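Local coordinates for protein xylanase inhibitor TL-XI (Triticum aestivum, PDB 3G7M) that inhibits xylanases noncompetitively and, as a small thaumatin-like protein, is probably part of plant defence, at residues A[109-115]-A[145-151]; A[4-8]-A[30-34]. The protein carries 4 engineered substitutions. All blocks are in the same frame, centred on the assembly; numbering follows the deposited sequence.

Both contacts reach one mixed sheet of the thaumatin-like fold, in which strands 3-7 and 145-149 are parallel neighbours. Contact 1 is the more buried and larger: strands 111-115 and 145-149 pair antiparallel, with five backbone hydrogen bonds and apolar side chains on one buried face. Contact 2 lies nearer the surface, where the end of strand 3-7 meets a loop carrying a type II turn; there two backbone bonds and weak ones from the Asn-7 side chain replace that regular pattern. They touch directly: Ile-147 O lies 2.7 Å from Thr-6 N and Phe-149 O 2.7 Å from Arg-8 N, both probable hydrogen bonds, while Ile-5 packs against the Phe-149 ring.

Contact 1: residues A[109-115]-A[145-151]; sequences VPMNLKC and LQIVFCP. Engineered in segment 109-115: Val-109 (natural residue Leu), Asn-112 (natural residue Asp).
Strands 111-115 and 145-149 run antiparallel, their axes 4.7 Å apart at 166°, with Cys-115 opposite Leu-145. Lys-114 and Asn-112 lose the most surface, both in hydrogen-bonded pairs: Lys-114 N to Gln-146 O is 2.8 Å, Gln-146 N to Lys-114 O 2.7 Å, Asn-112 N to Val-148 O 2.9 Å and Val-148 N to Asn-112 O 2.8 Å. Lys-114 (chi1 p) lays its CG 4.0 Å from Gln-146 CB, its aliphatic part packing on the glutamine at the partly exposed end of this face; Asn-112 and Val-148 are buried. The engineered Asn-112 bonds Met-111 O through ND2 (2.7 Å) and Arg-124 through OD1; its ND2 is in van der Waals contact with Pro-151 CG (3.3 Å). The turn at Cys-150 (phi/psi 55/66) brings Pro-151 back beside Asn-112, and Cys-150 N bonds Pro-110 O (3.1 Å). On the opposite face, Leu-113 CG packs on Ile-147 CD1 (3.5 Å), and Met-111 SD lies obliquely 5.4 Å from the Phe-149 ring centroid, a Met-aromatic contact, with Met-111 CE at the ring edge. Such regular pairing marks the disulfide-rich thaumatin-like fold (here Cys-115 to Cys-138, Cys-150 to Cys-9). That face packs on strands 86-91 and 95-101 of the second sheet; strands 3-7 and 121-123 flank the pair.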
ATOM      1  N   VAL A 109      -8.217  -1.235   6.277  1.00 21.02           N
ATOM      2  CA  VAL A 109      -8.035   0.207   6.273  1.00 22.29           C
ATOM      3  C   VAL A 109      -8.588   0.713   4.906  1.00 22.78           C
ATOM      4  O   VAL A 109      -8.276   0.141   3.856  1.00 22.96           O
ATOM      5  CB  VAL A 109      -6.511   0.647   6.589  1.00 22.20           C
ATOM      6  CG1 VAL A 109      -6.382   2.114   6.635  1.00 23.95           C
ATOM      7  CG2 VAL A 109      -5.979   0.128   7.936  1.00 21.98           C
ATOM      8  N   PRO A 110      -9.458   1.759   4.914  1.00 23.73           N
ATOM      9  CA  PRO A 110      -9.924   2.373   3.624  1.00 23.80           C
ATOM     10  C   PRO A 110      -8.792   3.046   2.839  1.00 23.78           C
ATOM     11  O   PRO A 110      -7.934   3.721   3.423  1.00 24.26           O
ATOM     12  CB  PRO A 110     -10.953   3.414   4.077  1.00 23.75           C
ATOM     13  CG  PRO A 110     -10.667   3.622   5.580  1.00 23.79           C
ATOM     14  CD  PRO A 110     -10.165   2.327   6.086  1.00 23.35           C
ATOM     15  N   MET A 111      -8.778   2.862   1.530  1.00 23.59           N
ATOM     16  CA  MET A 111      -7.697   3.426   0.750  1.00 23.79           C
ATOM     17  C   MET A 111      -8.156   4.345  -0.364  1.00 24.06           C
ATOM     18  O   MET A 111      -9.259   4.218  -0.875  1.00 23.72           O
ATOM     19  CB  MET A 111      -6.857   2.312   0.152  1.00 24.13           C
ATOM     20  CG  MET A 111      -5.875   1.672   1.080  1.00 24.83           C
ATOM     21  SD  MET A 111      -4.881   0.493   0.149  1.00 25.38           S
ATOM     22  CE  MET A 111      -4.042  -0.262   1.542  1.00 26.37           C
ATOM     23  N   ASN A 112      -7.280   5.268  -0.743  1.00 24.75           N
ATOM     24  CA  ASN A 112      -7.447   6.064  -1.957  1.00 24.77           C
ATOM     25  C   ASN A 112      -6.123   6.129  -2.739  1.00 24.93           C
ATOM     26  O   ASN A 112      -5.127   6.701  -2.242  1.00 25.32           O
ATOM     27  CB  ASN A 112      -7.907   7.479  -1.608  1.00 24.70           C
ATOM     28  CG  ASN A 112      -9.353   7.695  -1.867  1.00 25.22           C
ATOM     29  OD1 ASN A 112      -9.763   8.784  -2.266  1.00 23.61           O
ATOM     30  ND2 ASN A 112     -10.156   6.662  -1.633  1.00 26.40           N
ATOM     31  N   LEU A 113      -6.105   5.552  -3.950  1.00 24.12           N
ATOM     32  CA  LEU A 113      -4.934   5.635  -4.827  1.00 22.41           C
ATOM     33  C   LEU A 113      -5.200   6.720  -5.839  1.00 22.21           C
ATOM     34  O   LEU A 113      -6.248   6.708  -6.518  1.00 22.26           O
ATOM     35  CB  LEU A 113      -4.694   4.310  -5.538  1.00 22.30           C
ATOM     36  CG  LEU A 113      -4.172   3.157  -4.659  1.00 22.53           C
ATOM     37  CD1 LEU A 113      -5.267   2.574  -3.734  1.00 22.99           C
ATOM     38  CD2 LEU A 113      -3.601   2.045  -5.522  1.00 22.00           C
ATOM     39  N   LYS A 114      -4.279   7.676  -5.922  1.00 22.00           N
ATOM     40  CA  LYS A 114      -4.405   8.743  -6.917  1.00 22.00           C
ATOM     41  C   LYS A 114      -3.094   9.182  -7.600  1.00 22.00           C
ATOM     42  O   LYS A 114      -2.008   9.095  -7.027  1.00 22.00           O
ATOM     43  CB  LYS A 114      -5.186   9.957  -6.357  1.00 22.00           C
ATOM     44  CG  LYS A 114      -4.630  10.548  -5.076  1.00 22.85           C
ATOM     45  CD  LYS A 114      -5.538  11.636  -4.502  1.00 24.80           C
ATOM     46  CE  LYS A 114      -6.706  11.003  -3.752  1.00 26.36           C
ATOM     47  NZ  LYS A 114      -7.511  12.037  -3.085  1.00 27.72           N
ATOM     48  N   CYS A 115      -3.229   9.653  -8.839  1.00 22.00           N
ATOM     49  CA  CYS A 115      -2.120  10.177  -9.595  1.00 22.00           C
ATOM     50  C   CYS A 115      -2.384  11.619  -9.999  1.00 22.00           C
ATOM     51  O   CYS A 115      -3.533  11.988 -10.287  1.00 22.00           O
ATOM     52  CB  CYS A 115      -1.891   9.333 -10.836  1.00 22.00           C
ATOM     53  SG  CYS A 115      -0.223   9.503 -11.452  1.00 22.92           S
ATOM     54  N   LEU A 145       2.443   9.789  -7.755  1.00 22.65           N
ATOM     55  CA  LEU A 145       1.513   8.829  -7.159  1.00 22.96           C
ATOM     56  C   LEU A 145       1.297   9.041  -5.658  1.00 23.07           C
ATOM     57  O   LEU A 145       2.277   9.291  -4.906  1.00 23.13           O
ATOM     58  CB  LEU A 145       2.034   7.412  -7.351  1.00 22.96           C
ATOM     59  CG  LEU A 145       1.866   6.755  -8.722  1.00 23.46           C
ATOM     60  CD1 LEU A 145       2.553   5.422  -8.715  1.00 23.25           C
ATOM     61  CD2 LEU A 145       0.382   6.557  -9.033  1.00 23.40           C
ATOM     62  N   GLN A 146       0.025   8.912  -5.231  1.00 22.31           N
ATOM     63  CA  GLN A 146      -0.347   9.037  -3.821  1.00 22.00           C
ATOM     64  C   GLN A 146      -1.297   7.930  -3.342  1.00 21.77           C
ATOM     65  O   GLN A 146      -2.360   7.706  -3.918  1.00 21.79           O
ATOM     66  CB  GLN A 146      -0.942  10.410  -3.547  1.00 22.00           C
ATOM     67  CG  GLN A 146      -0.964  10.776  -2.070  1.00 23.88           C
ATOM     68  CD  GLN A 146      -1.322  12.238  -1.829  1.00 25.48           C
ATOM     69  OE1 GLN A 146      -1.782  12.947  -2.751  1.00 27.31           O
ATOM     70  NE2 GLN A 146      -1.108  12.702  -0.585  1.00 23.08           N
ATOM     71  N   ILE A 147      -0.891   7.241  -2.279  1.00 20.81           N
ATOM     72  CA  ILE A 147      -1.755   6.315  -1.579  1.00 19.60           C
ATOM     73  C   ILE A 147      -2.162   6.961  -0.256  1.00 19.15           C
ATOM     74  O   ILE A 147      -1.322   7.351   0.545  1.00 19.34           O
ATOM     75  CB  ILE A 147      -1.040   5.016  -1.290  1.00 19.45           C
ATOM     76  CG1 ILE A 147      -0.207   4.562  -2.489  1.00 20.89           C
ATOM     77  CG2 ILE A 147      -2.007   3.970  -0.863  1.00 18.41           C
ATOM     78  CD1 ILE A 147      -0.993   4.122  -3.699  1.00 22.00           C
ATOM     79  N   VAL A 148      -3.459   7.096  -0.029  1.00 18.67           N
ATOM     80  CA  VAL A 148      -3.936   7.659   1.230  1.00 18.02           C
ATOM     81  C   VAL A 148      -4.666   6.553   2.024  1.00 18.16           C
ATOM     82  O   VAL A 148      -5.491   5.778   1.482  1.00 17.71           O
ATOM     83  CB  VAL A 148      -4.832   8.956   1.012  1.00 17.70           C
ATOM     84  CG1 VAL A 148      -5.154   9.654   2.327  1.00 15.28           C
ATOM     85  CG2 VAL A 148      -4.160   9.936   0.069  1.00 17.96           C
ATOM     86  N   PHE A 149      -4.342   6.489   3.314  1.00 18.57           N
ATOM     87  CA  PHE A 149      -5.158   5.750   4.284  1.00 19.03           C
ATOM     88  C   PHE A 149      -6.123   6.695   4.977  1.00 19.34           C
ATOM     89  O   PHE A 149      -5.727   7.777   5.418  1.00 19.17           O
ATOM     90  CB  PHE A 149      -4.293   5.024   5.330  1.00 19.01           C
ATOM     91  CG  PHE A 149      -3.311   4.036   4.723  1.00 18.05           C
ATOM     92  CD1 PHE A 149      -3.740   2.801   4.295  1.00 14.13           C
ATOM     93  CD2 PHE A 149      -1.966   4.366   4.564  1.00 17.09           C
ATOM     94  CE1 PHE A 149      -2.871   1.935   3.742  1.00 12.71           C
ATOM     95  CE2 PHE A 149      -1.100   3.475   4.004  1.00 14.85           C
ATOM     96  CZ  PHE A 149      -1.561   2.259   3.600  1.00 13.56           C
ATOM     97  N   CYS A 150      -7.380   6.248   5.070  1.00 19.92           N
ATOM     98  CA  CYS A 150      -8.506   7.014   5.608  1.00 20.66           C
ATOM     99  C   CYS A 150      -8.624   8.350   4.857  1.00 21.14           C
ATOM    100  O   CYS A 150      -8.408   9.422   5.437  1.00 21.38           O
ATOM    101  CB  CYS A 150      -8.437   7.189   7.143  1.00 20.19           C
ATOM    102  SG  CYS A 150      -8.129   5.653   8.117  1.00 22.00           S
ATOM    103  N   PRO A 151      -8.960   8.287   3.551  1.00 21.38           N
ATOM    104  CA  PRO A 151      -9.134   9.486   2.768  1.00 21.63           C
ATOM    105  C   PRO A 151     -10.395  10.268   3.167  1.00 22.00           C
ATOM    106  O   PRO A 151     -10.400  11.491   2.983  1.00 22.00           O
ATOM    107  CB  PRO A 151      -9.313   8.935   1.354  1.00 21.85           C
ATOM    108  CG  PRO A 151      -9.909   7.607   1.540  1.00 21.90           C
ATOM    109  CD  PRO A 151      -9.270   7.076   2.765  1.00 21.65           C
ATOM    110  OXT PRO A 151     -11.398   9.713   3.676  1.00 22.00           O
TER

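Contact 2: residues A[4-8]-A[30-34]; sequences TITNR and LHPGA
Segment 4-8 covers the last residues of strand 3-7 and the loop residue after it, and residues 30-34 curl beside its end as a loop without helix or strand. Ile-5 lies in extended conformation; its carbonyl O is 3.4 Å from Leu-30 CD1, and its CG2 is 4.5 Å from the same methyl. Apolar side chains suit this buried place, where both also touch Pro-15 of strand 13-19. Thr-6 directs its CB away from the loop, and its OG1 bonds Gln-146 NE2 on the neighbouring strand. Asn-7 then carries the contact, its CA 5.5 Å from that of Gly-33. Asn-7 N donates to Ala-34 O (3.0 Å), and Asn-7 O accepts from Gly-33 N (2.9 Å). Asn-7 CB points toward the loop, and with chi1 t Asn-7 ND2 makes weak bonds to Leu-30 O (2.9 Å) and His-31 O (3.5 Å) besides bonding Phe-11 O, while Asn-7 OD1 accepts from Cys-9 N in an Asx turn. An amide, able to donate and accept at once, fits this position well. Arg-8 leaves the strand, its CB directed away from the loop.

The partner loop is shaped by a type II beta turn from His-31 to Ala-34, closed by Ala-34 N to His-31 O at 2.9 Å. Pro-32 suits the first corner (phi -47°), and Gly-33 takes phi 101°, where a CB would jam against the carbonyl O of Pro-32. The turn leads directly into strand 35-38, the antiparallel edge neighbour of strand 3-7: a tight turn that delivers an edge strand to one sheet of the thaumatin-like beta sandwich.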
ATOM      1  N   THR A   4       4.140   8.502  -2.862  1.00 20.79           N
ATOM      2  CA  THR A   4       3.947   9.047  -1.531  1.00 19.68           C
ATOM      3  C   THR A   4       2.840   8.254  -0.884  1.00 19.19           C
ATOM      4  O   THR A   4       1.761   8.126  -1.450  1.00 19.75           O
ATOM      5  CB  THR A   4       3.584  10.576  -1.580  1.00 20.04           C
ATOM      6  OG1 THR A   4       4.451  11.264  -2.496  1.00 18.82           O
ATOM      7  CG2 THR A   4       3.685  11.245  -0.184  1.00 19.66           C
ATOM      8  N   ILE A   5       3.102   7.707   0.295  1.00 18.43           N
ATOM      9  CA  ILE A   5       2.059   7.017   1.084  1.00 17.74           C
ATOM     10  C   ILE A   5       1.709   7.831   2.334  1.00 17.31           C
ATOM     11  O   ILE A   5       2.552   8.069   3.187  1.00 17.71           O
ATOM     12  CB  ILE A   5       2.475   5.576   1.455  1.00 17.91           C
ATOM     13  CG1 ILE A   5       2.639   4.731   0.190  1.00 16.72           C
ATOM     14  CG2 ILE A   5       1.482   4.937   2.416  1.00 17.15           C
ATOM     15  CD1 ILE A   5       3.614   3.588   0.381  1.00 16.98           C
ATOM     16  N   THR A   6       0.460   8.272   2.410  1.00 17.07           N
ATOM     17  CA  THR A   6       0.004   9.194   3.448  1.00 16.81           C
ATOM     18  C   THR A   6      -0.985   8.503   4.391  1.00 17.15           C
ATOM     19  O   THR A   6      -1.883   7.765   3.961  1.00 16.71           O
ATOM     20  CB  THR A   6      -0.656  10.447   2.834  1.00 16.28           C
ATOM     21  OG1 THR A   6       0.255  11.073   1.908  1.00 16.66           O
ATOM     22  CG2 THR A   6      -1.057  11.441   3.905  1.00 15.44           C
ATOM     23  N   ASN A   7      -0.807   8.755   5.684  1.00 17.77           N
ATOM     24  CA  ASN A   7      -1.728   8.256   6.709  1.00 18.05           C
ATOM     25  C   ASN A   7      -2.668   9.342   7.232  1.00 17.68           C
ATOM     26  O   ASN A   7      -2.219  10.254   7.941  1.00 17.41           O
ATOM     27  CB  ASN A   7      -0.940   7.614   7.854  1.00 17.99           C
ATOM     28  CG  ASN A   7      -1.830   7.097   8.945  1.00 17.26           C
ATOM     29  OD1 ASN A   7      -2.972   6.709   8.689  1.00 17.36           O
ATOM     30  ND2 ASN A   7      -1.310   7.087  10.173  1.00 18.80           N
ATOM     31  N   ARG A   8      -3.957   9.244   6.828  1.00 18.25           N
ATOM     32  CA  ARG A   8      -4.991  10.205   7.266  1.00 19.66           C
ATOM     33  C   ARG A   8      -5.959   9.662   8.356  1.00 20.04           C
ATOM     34  O   ARG A   8      -6.973  10.296   8.679  1.00 20.71           O
ATOM     35  CB  ARG A   8      -5.743  10.847   6.083  1.00 18.81           C
ATOM     36  CG  ARG A   8      -5.006  12.062   5.520  1.00 21.44           C
ATOM     37  CD  ARG A   8      -5.797  12.958   4.527  1.00 23.16           C
ATOM     38  NE  ARG A   8      -5.042  14.209   4.268  1.00 24.95           N
ATOM     39  CZ  ARG A   8      -4.140  14.392   3.284  1.00 25.00           C
ATOM     40  NH1 ARG A   8      -3.886  13.421   2.401  1.00 22.00           N
ATOM     41  NH2 ARG A   8      -3.497  15.565   3.172  1.00 23.69           N
ATOM     42  N   LEU A  30       4.003   5.156  10.385  1.00 19.24           N
ATOM     43  CA  LEU A  30       3.390   6.440  10.085  1.00 19.61           C
ATOM     44  C   LEU A  30       2.376   6.905  11.131  1.00 20.04           C
ATOM     45  O   LEU A  30       1.275   6.373  11.203  1.00 20.85           O
ATOM     46  CB  LEU A  30       2.746   6.443   8.706  1.00 19.23           C
ATOM     47  CG  LEU A  30       3.672   6.571   7.501  1.00 19.69           C
ATOM     48  CD1 LEU A  30       2.836   6.768   6.269  1.00 19.03           C
ATOM     49  CD2 LEU A  30       4.688   7.702   7.633  1.00 20.32           C
ATOM     50  N   HIS A  31       2.751   7.904  11.926  1.00 20.00           N
ATOM     51  CA  HIS A  31       1.824   8.541  12.842  1.00 19.94           C
ATOM     52  C   HIS A  31       0.733   9.267  12.070  1.00 19.26           C
ATOM     53  O   HIS A  31       0.923   9.623  10.917  1.00 18.59           O
ATOM     54  CB  HIS A  31       2.564   9.500  13.777  1.00 20.26           C
ATOM     55  CG  HIS A  31       3.537   8.812  14.680  1.00 22.00           C
ATOM     56  ND1 HIS A  31       4.884   8.711  14.382  1.00 23.62           N
ATOM     57  CD2 HIS A  31       3.355   8.161  15.860  1.00 22.34           C
ATOM     58  CE1 HIS A  31       5.497   8.052  15.354  1.00 23.13           C
ATOM     59  NE2 HIS A  31       4.593   7.709  16.262  1.00 22.97           N
ATOM     60  N   PRO A  32      -0.428   9.475  12.706  1.00 19.16           N
ATOM     61  CA  PRO A  32      -1.462  10.273  12.090  1.00 18.71           C
ATOM     62  C   PRO A  32      -0.888  11.567  11.519  1.00 18.25           C
ATOM     63  O   PRO A  32      -0.275  12.368  12.247  1.00 17.94           O
ATOM     64  CB  PRO A  32      -2.407  10.564  13.258  1.00 18.80           C
ATOM     65  CG  PRO A  32      -2.299   9.419  14.095  1.00 18.78           C
ATOM     66  CD  PRO A  32      -0.868   8.967  14.015  1.00 19.26           C
ATOM     67  N   GLY A  33      -1.088  11.721  10.210  1.00 17.96           N
ATOM     68  CA  GLY A  33      -0.728  12.917   9.474  1.00 17.64           C
ATOM     69  C   GLY A  33       0.562  12.795   8.701  1.00 17.49           C
ATOM     70  O   GLY A  33       0.869  13.640   7.875  1.00 17.87           O
ATOM     71  N   ALA A  34       1.315  11.735   8.962  1.00 17.60           N
ATOM     72  CA  ALA A  34       2.634  11.568   8.366  1.00 17.50           C
ATOM     73  C   ALA A  34       2.602  10.842   7.031  1.00 17.49           C
ATOM     74  O   ALA A  34       1.720  10.027   6.775  1.00 17.60           O
ATOM     75  CB  ALA A  34       3.552  10.859   9.324  1.00 17.92           C
TER